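Local coordinates for Serine/threonine-protein phosphatase 2A regulatory subunit B'' subunit alpha (Homo sapiens, PDB 4I5J) that serves as a calcium-binding regulatory subunit of protein phosphatase 2A and might modulate the enzyme's substrate selectivity, activity and cellular location, at residues F69-R74 / T107-Y112; I61-Q66 / E113-I118; D42-L47 / A95-E100. All coordinates share one frame; numbering follows the deposited sequence.

Contact 1. Residues F69-R74 / T107-Y112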
# COMPACT_ATOMS: atom_id res chain seq x y z
N PHE A 69 8.39 -3.36 -4.71
CA PHE A 69 7.65 -4.52 -4.22
C PHE A 69 6.16 -4.28 -4.17
O PHE A 69 5.37 -5.20 -4.46
CB PHE A 69 8.20 -5.02 -2.88
CG PHE A 69 9.41 -5.85 -3.05
CD1 PHE A 69 10.61 -5.28 -3.47
CD2 PHE A 69 9.35 -7.23 -2.91
CE1 PHE A 69 11.74 -6.06 -3.67
CE2 PHE A 69 10.48 -8.00 -3.12
CZ PHE A 69 11.67 -7.41 -3.49
N TYR A 70 5.79 -3.07 -3.80
CA TYR A 70 4.38 -2.71 -3.72
C TYR A 70 3.67 -3.00 -5.05
O TYR A 70 2.60 -3.58 -5.08
CB TYR A 70 4.24 -1.23 -3.37
CG TYR A 70 2.83 -0.78 -3.11
CD1 TYR A 70 2.34 -0.71 -1.81
CD2 TYR A 70 1.98 -0.43 -4.14
CE1 TYR A 70 1.05 -0.29 -1.56
CE2 TYR A 70 0.68 -0.00 -3.90
CZ TYR A 70 0.23 0.07 -2.61
OH TYR A 70 -1.06 0.49 -2.35
N THR A 71 4.30 -2.58 -6.14
CA THR A 71 3.69 -2.70 -7.46
C THR A 71 4.00 -4.04 -8.13
O THR A 71 3.15 -4.62 -8.80
CB THR A 71 4.19 -1.55 -8.34
OG1 THR A 71 3.75 -0.32 -7.78
CG2 THR A 71 3.69 -1.67 -9.76
N VAL A 72 5.22 -4.53 -7.96
CA VAL A 72 5.64 -5.72 -8.72
C VAL A 72 5.31 -7.05 -8.01
O VAL A 72 4.80 -7.99 -8.63
CB VAL A 72 7.15 -5.64 -9.03
CG1 VAL A 72 7.61 -6.89 -9.73
CG2 VAL A 72 7.44 -4.40 -9.88
N ASN A 73 5.57 -7.12 -6.72
CA ASN A 73 5.41 -8.37 -5.98
C ASN A 73 3.97 -8.71 -5.58
O ASN A 73 3.63 -8.75 -4.40
CB ASN A 73 6.31 -8.34 -4.75
CG ASN A 73 6.29 -9.64 -4.00
OD1 ASN A 73 6.26 -9.65 -2.77
ND2 ASN A 73 6.30 -10.75 -4.74
N ARG A 74 3.12 -8.98 -6.57
CA ARG A 74 1.68 -9.12 -6.35
C ARG A 74 1.23 -10.30 -5.48
O ARG A 74 0.10 -10.33 -4.98
CB ARG A 74 0.96 -9.15 -7.70
CG ARG A 74 1.08 -7.85 -8.47
CD ARG A 74 0.21 -6.77 -7.85
NE ARG A 74 -1.18 -7.21 -7.80
CZ ARG A 74 -2.00 -7.21 -8.85
NH1 ARG A 74 -1.57 -6.77 -10.03
NH2 ARG A 74 -3.25 -7.64 -8.72
N THR A 107 7.92 8.95 -12.49
CA THR A 107 6.94 8.96 -11.42
C THR A 107 6.60 7.55 -10.93
O THR A 107 6.02 7.39 -9.85
CB THR A 107 5.66 9.70 -11.86
OG1 THR A 107 5.19 9.11 -13.08
CG2 THR A 107 5.94 11.20 -12.10
N ASP A 108 6.95 6.52 -11.70
CA ASP A 108 6.86 5.16 -11.17
C ASP A 108 8.16 4.84 -10.46
O ASP A 108 9.23 5.01 -11.03
CB ASP A 108 6.61 4.14 -12.27
CG ASP A 108 5.28 4.35 -12.98
OD1 ASP A 108 4.29 4.74 -12.32
OD2 ASP A 108 5.23 4.11 -14.20
N TYR A 109 8.06 4.39 -9.20
CA TYR A 109 9.18 3.89 -8.39
C TYR A 109 10.15 4.95 -7.93
O TYR A 109 10.36 5.08 -6.73
CB TYR A 109 9.97 2.77 -9.09
CG TYR A 109 9.11 1.72 -9.73
CD1 TYR A 109 9.04 1.62 -11.11
CD2 TYR A 109 8.35 0.83 -8.96
CE1 TYR A 109 8.26 0.69 -11.72
CE2 TYR A 109 7.53 -0.13 -9.59
CZ TYR A 109 7.50 -0.17 -10.98
OH TYR A 109 6.75 -1.09 -11.67
N PHE A 110 10.74 5.70 -8.87
CA PHE A 110 11.99 6.42 -8.61
C PHE A 110 11.95 7.86 -8.17
O PHE A 110 12.96 8.38 -7.69
CB PHE A 110 12.90 6.33 -9.84
CG PHE A 110 13.44 4.96 -10.06
CD1 PHE A 110 12.85 4.11 -10.97
CD2 PHE A 110 14.52 4.51 -9.31
CE1 PHE A 110 13.33 2.83 -11.14
CE2 PHE A 110 15.02 3.23 -9.50
CZ PHE A 110 14.42 2.39 -10.40
N SER A 111 10.80 8.51 -8.35
CA SER A 111 10.69 9.95 -8.14
C SER A 111 11.21 10.36 -6.80
O SER A 111 10.81 9.77 -5.79
CB SER A 111 9.23 10.37 -8.22
OG SER A 111 9.06 11.71 -7.78
N TYR A 112 12.09 11.37 -6.77
CA TYR A 112 12.61 11.87 -5.51
C TYR A 112 11.56 12.69 -4.78
O TYR A 112 11.43 12.58 -3.55
CB TYR A 112 13.89 12.72 -5.67
CG TYR A 112 14.49 13.00 -4.31
CD1 TYR A 112 15.31 12.06 -3.70
CD2 TYR A 112 14.17 14.16 -3.61
CE1 TYR A 112 15.83 12.29 -2.44
CE2 TYR A 112 14.67 14.39 -2.37
CZ TYR A 112 15.50 13.46 -1.78
OH TYR A 112 16.02 13.71 -0.52

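Contact 2. Residues I61-Q66 / E113-I118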
# COMPACT_ATOMS: atom_id res chain seq x y z
N ILE A 61 16.45 4.93 -0.98
CA ILE A 61 16.59 3.56 -1.43
C ILE A 61 15.54 2.63 -0.81
O ILE A 61 14.90 1.84 -1.51
CB ILE A 61 18.01 3.06 -1.18
CG1 ILE A 61 18.99 3.84 -2.08
CG2 ILE A 61 18.10 1.55 -1.43
CD1 ILE A 61 20.44 3.50 -1.84
N THR A 62 15.34 2.75 0.50
CA THR A 62 14.31 1.96 1.18
C THR A 62 12.95 2.21 0.55
O THR A 62 12.15 1.29 0.33
CB THR A 62 14.22 2.37 2.66
OG1 THR A 62 15.40 1.97 3.36
CG2 THR A 62 12.99 1.73 3.32
N THR A 63 12.68 3.49 0.25
CA THR A 63 11.38 3.88 -0.27
C THR A 63 11.17 3.37 -1.69
O THR A 63 10.09 2.85 -2.01
CB THR A 63 11.20 5.39 -0.21
OG1 THR A 63 11.31 5.81 1.16
CG2 THR A 63 9.84 5.79 -0.74
N VAL A 64 12.19 3.49 -2.54
CA VAL A 64 12.07 3.00 -3.91
C VAL A 64 11.88 1.49 -3.90
O VAL A 64 11.08 0.93 -4.66
CB VAL A 64 13.29 3.35 -4.78
CG1 VAL A 64 13.18 2.68 -6.17
CG2 VAL A 64 13.42 4.87 -4.92
N ILE A 65 12.63 0.81 -3.03
CA ILE A 65 12.46 -0.64 -2.94
C ILE A 65 11.04 -1.01 -2.49
O ILE A 65 10.44 -1.91 -3.05
CB ILE A 65 13.56 -1.29 -2.09
CG1 ILE A 65 14.90 -1.07 -2.77
CG2 ILE A 65 13.30 -2.80 -1.91
CD1 ILE A 65 16.07 -1.61 -2.02
N GLN A 66 10.47 -0.28 -1.52
CA GLN A 66 9.11 -0.60 -1.08
C GLN A 66 8.18 -0.43 -2.25
O GLN A 66 7.31 -1.26 -2.48
CB GLN A 66 8.64 0.29 0.10
CG GLN A 66 9.41 0.08 1.38
CD GLN A 66 9.86 -1.36 1.53
OE1 GLN A 66 9.04 -2.27 1.64
NE2 GLN A 66 11.17 -1.57 1.51
N GLU A 113 10.83 13.51 -5.53
CA GLU A 113 9.74 14.32 -4.99
C GLU A 113 8.71 13.46 -4.27
O GLU A 113 8.19 13.84 -3.21
CB GLU A 113 9.02 15.07 -6.12
CG GLU A 113 9.71 16.33 -6.61
CD GLU A 113 9.12 16.87 -7.92
OE1 GLU A 113 8.23 16.21 -8.51
OE2 GLU A 113 9.54 17.96 -8.37
N HIS A 114 8.39 12.31 -4.85
CA HIS A 114 7.39 11.45 -4.24
C HIS A 114 7.96 10.92 -2.95
O HIS A 114 7.27 10.86 -1.94
CB HIS A 114 7.04 10.26 -5.15
CG HIS A 114 6.12 10.61 -6.29
ND1 HIS A 114 5.84 9.73 -7.31
CD2 HIS A 114 5.43 11.74 -6.56
CE1 HIS A 114 5.01 10.30 -8.17
NE2 HIS A 114 4.74 11.52 -7.73
N PHE A 115 9.22 10.52 -2.99
CA PHE A 115 9.85 10.01 -1.78
C PHE A 115 9.82 11.05 -0.67
O PHE A 115 9.54 10.73 0.48
CB PHE A 115 11.30 9.58 -2.03
CG PHE A 115 12.19 9.78 -0.83
CD1 PHE A 115 12.10 8.94 0.26
CD2 PHE A 115 13.11 10.82 -0.79
CE1 PHE A 115 12.90 9.13 1.38
CE2 PHE A 115 13.93 11.01 0.32
CZ PHE A 115 13.82 10.18 1.40
N TYR A 116 10.10 12.31 -1.00
CA TYR A 116 10.22 13.30 0.06
C TYR A 116 8.85 13.61 0.67
O TYR A 116 8.74 13.83 1.87
CB TYR A 116 10.92 14.57 -0.45
CG TYR A 116 11.27 15.55 0.65
CD1 TYR A 116 12.09 15.18 1.72
CD2 TYR A 116 10.80 16.86 0.61
CE1 TYR A 116 12.42 16.12 2.74
CE2 TYR A 116 11.12 17.78 1.60
CZ TYR A 116 11.93 17.41 2.67
OH TYR A 116 12.22 18.34 3.63
N VAL A 117 7.81 13.60 -0.16
CA VAL A 117 6.45 13.73 0.35
C VAL A 117 6.19 12.65 1.39
O VAL A 117 5.72 12.95 2.51
CB VAL A 117 5.40 13.66 -0.79
CG1 VAL A 117 3.99 13.48 -0.23
CG2 VAL A 117 5.48 14.90 -1.67
N ILE A 118 6.51 11.41 1.04
CA ILE A 118 6.33 10.27 1.95
C ILE A 118 7.17 10.45 3.23
O ILE A 118 6.68 10.22 4.33
CB ILE A 118 6.70 8.94 1.27
CG1 ILE A 118 5.81 8.70 0.06
CG2 ILE A 118 6.54 7.75 2.23
CD1 ILE A 118 6.17 7.45 -0.71

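Contact 3. Residues D42-L47 / A95-E100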
# COMPACT_ATOMS: atom_id res chain seq x y z
N ASP A 42 24.15 6.51 -7.45
CA ASP A 42 25.52 6.96 -7.69
C ASP A 42 25.72 7.53 -9.09
O ASP A 42 26.61 8.34 -9.31
CB ASP A 42 26.52 5.83 -7.44
CG ASP A 42 26.62 5.45 -5.98
OD1 ASP A 42 26.08 6.20 -5.13
OD2 ASP A 42 27.23 4.40 -5.68
N THR A 43 24.88 7.13 -10.03
CA THR A 43 25.11 7.51 -11.42
C THR A 43 24.13 8.56 -11.91
O THR A 43 24.52 9.49 -12.61
CB THR A 43 25.06 6.30 -12.39
OG1 THR A 43 23.83 5.59 -12.22
CG2 THR A 43 26.23 5.36 -12.13
N HIS A 44 22.86 8.41 -11.56
CA HIS A 44 21.86 9.32 -12.10
C HIS A 44 22.11 10.76 -11.63
O HIS A 44 22.32 10.99 -10.44
CB HIS A 44 20.44 8.89 -11.75
CG HIS A 44 19.39 9.53 -12.59
ND1 HIS A 44 19.06 10.87 -12.48
CD2 HIS A 44 18.61 9.03 -13.58
CE1 HIS A 44 18.11 11.16 -13.35
NE2 HIS A 44 17.82 10.06 -14.03
N PRO A 45 22.10 11.72 -12.57
CA PRO A 45 22.42 13.12 -12.26
C PRO A 45 21.41 13.75 -11.31
O PRO A 45 21.74 14.68 -10.57
CB PRO A 45 22.39 13.81 -13.63
CG PRO A 45 21.52 12.91 -14.50
CD PRO A 45 21.82 11.52 -14.01
N GLY A 46 20.19 13.23 -11.31
CA GLY A 46 19.16 13.78 -10.44
C GLY A 46 19.35 13.37 -8.99
O GLY A 46 18.71 13.93 -8.10
N LEU A 47 20.23 12.40 -8.74
CA LEU A 47 20.29 11.76 -7.42
C LEU A 47 21.65 11.85 -6.78
O LEU A 47 21.83 11.44 -5.64
CB LEU A 47 19.89 10.28 -7.53
CG LEU A 47 18.47 10.04 -8.06
CD1 LEU A 47 18.19 8.55 -8.29
CD2 LEU A 47 17.46 10.62 -7.08
N ALA A 95 14.66 1.32 -18.42
CA ALA A 95 15.04 1.81 -19.74
C ALA A 95 14.81 3.32 -19.86
O ALA A 95 15.60 4.03 -20.50
CB ALA A 95 14.28 1.06 -20.81
N LEU A 96 13.74 3.82 -19.24
CA LEU A 96 13.41 5.25 -19.30
C LEU A 96 14.30 6.05 -18.36
O LEU A 96 14.65 7.19 -18.64
CB LEU A 96 11.93 5.48 -18.95
CG LEU A 96 10.83 4.97 -19.89
CD1 LEU A 96 9.45 5.16 -19.25
CD2 LEU A 96 10.87 5.66 -21.25
N LEU A 97 14.66 5.45 -17.25
CA LEU A 97 15.55 6.05 -16.26
C LEU A 97 16.91 6.41 -16.85
O LEU A 97 17.50 7.43 -16.51
CB LEU A 97 15.74 5.07 -15.10
CG LEU A 97 16.54 5.51 -13.88
CD1 LEU A 97 15.84 6.66 -13.22
CD2 LEU A 97 16.67 4.34 -12.93
N GLU A 98 17.40 5.57 -17.76
CA GLU A 98 18.73 5.75 -18.33
C GLU A 98 18.84 6.96 -19.25
O GLU A 98 19.94 7.35 -19.63
CB GLU A 98 19.16 4.49 -19.09
CG GLU A 98 19.30 3.25 -18.23
CD GLU A 98 19.41 1.97 -19.04
OE1 GLU A 98 19.52 0.88 -18.44
OE2 GLU A 98 19.39 2.06 -20.29
N GLU A 99 17.71 7.55 -19.60
CA GLU A 99 17.70 8.70 -20.50
C GLU A 99 17.25 9.98 -19.80
O GLU A 99 17.90 11.02 -19.89
CB GLU A 99 16.79 8.44 -21.70
CG GLU A 99 17.42 7.64 -22.83
CD GLU A 99 16.65 7.80 -24.14
OE1 GLU A 99 17.30 7.89 -25.20
OE2 GLU A 99 15.40 7.84 -24.10
N GLU A 100 16.11 9.90 -19.12
CA GLU A 100 15.51 11.05 -18.44
C GLU A 100 16.46 11.63 -17.39
O GLU A 100 16.96 10.90 -16.54
CB GLU A 100 14.20 10.62 -17.79
CG GLU A 100 13.51 11.70 -17.01
CD GLU A 100 13.19 12.91 -17.85
OE1 GLU A 100 12.17 12.88 -18.58
OE2 GLU A 100 13.96 13.88 -17.78

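Contact 1. Residues F69-R74 / T107-Y112
Tyr-109 lays the outer end of its ring across Thr-71 and Val-72, on the last turn of helix 54-72. Its CE2 sits 3.8 Å from CB of Thr-71. The hydroxyl overhangs both neighbours: Tyr-109 OH is 3.7 Å from CG2 of Thr-71 and 3.8 Å from CG2 of Val-72. The tyrosine crosses both side chains at about a right angle, and Val-72 CG2 and Thr-71 CB come at the ring on a slant. At Val-72 the CG2 branch stands beside the backbone N (CG1 is the one anti to it, chi1 177°), and it is this branch that meets the phenol.

These are van der Waals contacts; the hydroxyl makes no hydrogen bond to Thr-71 or Val-72. The polar partner of Tyr-109 OH is OD1 of Asn-89, whose ND2 in turn bonds OD2 of Asp-108. One amide therefore ties down both the tip of the ring and the residue before it. The backbone bends sharply here: Tyr-109 has a positive phi (71°), and Phe-110 N bonds Asp-108 O at 2.7 Å, closing a gamma turn centred on Tyr-109. Ile-68 and Thr-93 also pack against this buried ring, while Thr-71 lies at the exposed margin.

Just past Val-72 the chain leaves the helix at Asn-73, the centre of an inverse gamma turn. The Asn-73 side chain bonds Gly-78 N and Glu-84, a spacing consistent with the first, sixth and twelfth positions of an EF-hand loop. Tyr-109 thus braces a connecting loop against the C-terminal end of what resembles the entering helix of an EF-hand.

Contact 2. Residues I61-Q66 / E113-I118
Thr-63 touches Phe-115 and Ile-118 of helix 112-125 by van der Waals contact. OG1 of Thr-63 comes up to the edge of the Phe-115 ring, near its plane, 3.4 Å from CD1 and 3.7 Å from CE1 of that ring. CB of the threonine adds a second approach, 3.7 Å from Phe-115 CD1. The methyl takes the other neighbour: Thr-63 CG2 lies 4.0 Å from CD1 of Ile-118, the two side chains running antiparallel alongside each other. Phe-115 holds its ring about 30° away from a fully anti chi1 (148°), with Tyr-112 meeting it edge-to-face and Phe-56 and Arg-59 also touching it. The backbones are close, 6.5 Å between CA of Thr-63 and CA of Phe-115.

All three contact residues are buried at a junction between helices of an EF-hand protein. Helix 54-72 is part of an EF-hand domain; helix 112-125 leads on to the short strand 133-134, which pairs antiparallel with strand 170-171 much as the loops of paired EF-hands do.

Hydrogen bonding is left to partners around the contact. OG1 of Thr-63 bonds Arg-59 O one turn back in its own helix and the hydroxyl of Tyr-173 at the start of helix 173-184, so this buried hydroxyl is satisfied while lying against the phenylalanine. Further along, Gln-66 NE2 bonds Thr-62 O at 3.2 Å, and Gln-66 N reaches the same oxygen from the opposite face of the carbonyl plane. Gln-30 and Trp-178 hold the two ends of the Gln-66 amide.

Contact 3. Residues D42-L47 / A95-E100
The imidazole of His-44 turns its NE2 edge to the backbone of 95-100, while CD of Pro-45 lies over one face, 3.1 Å above the plane and displaced from the ring centre. Gly-46 N sits in the ring plane at the ND1 edge. On the far edge lie Glu-100 O and Leu-97 O, the former tilted 28° out of the ring plane. The ring thereby links two helices of the EF-hand domain, 34-43, which ends just before His-44, and 90-97.

A ring nitrogen grips each segment. His-44 NE2 donates to Glu-100 O at 2.8 Å; the donor lies in the carbonyl plane, but the N-H...O angle is a bent 132°. Gly-46 N gives its hydrogen to ND1 of His-44 at 2.9 Å, which suggests a neutral ring with its proton on NE2. The two bonds together fix the ring's rotation. Its own loop is a type I turn, closed by Leu-47 N to His-44 O. With CG anti to the backbone N (chi1 -163°), the histidine extends across to the other segment.

The carboxylate of Glu-100 points its OE2 to Asp-102 N instead. Leu-97, which also packs on Val-40 and Ile-103, crosses the histidine obliquely, bringing its CD1 to 3.7 Å from CD2 of His-44.

How the contacts relate
All three contacts lie on the same side of the chain's centre, in the EF-hand-containing portion of the B'' regulatory subunit that this chain represents. The centres of contacts 1 and 2 are about 9 Å apart; contact 3 is about 16 Å from either. Contacts 1 and 2 share helix 54-72, and both segments of contact 1 fall between those of contact 2. Contact 3 interleaves with both: 42-47 comes first in the chain, but 95-100 comes before 107-112. Phe-110 connects the group, touching Val-64 of contact 2 and Leu-97 of contact 3. Helix 54-72 is thus joined to the 107-112 loop and helix 112-125, while contact 3 ties helices 34-43 and 90-97, all away from the bound calcium ion.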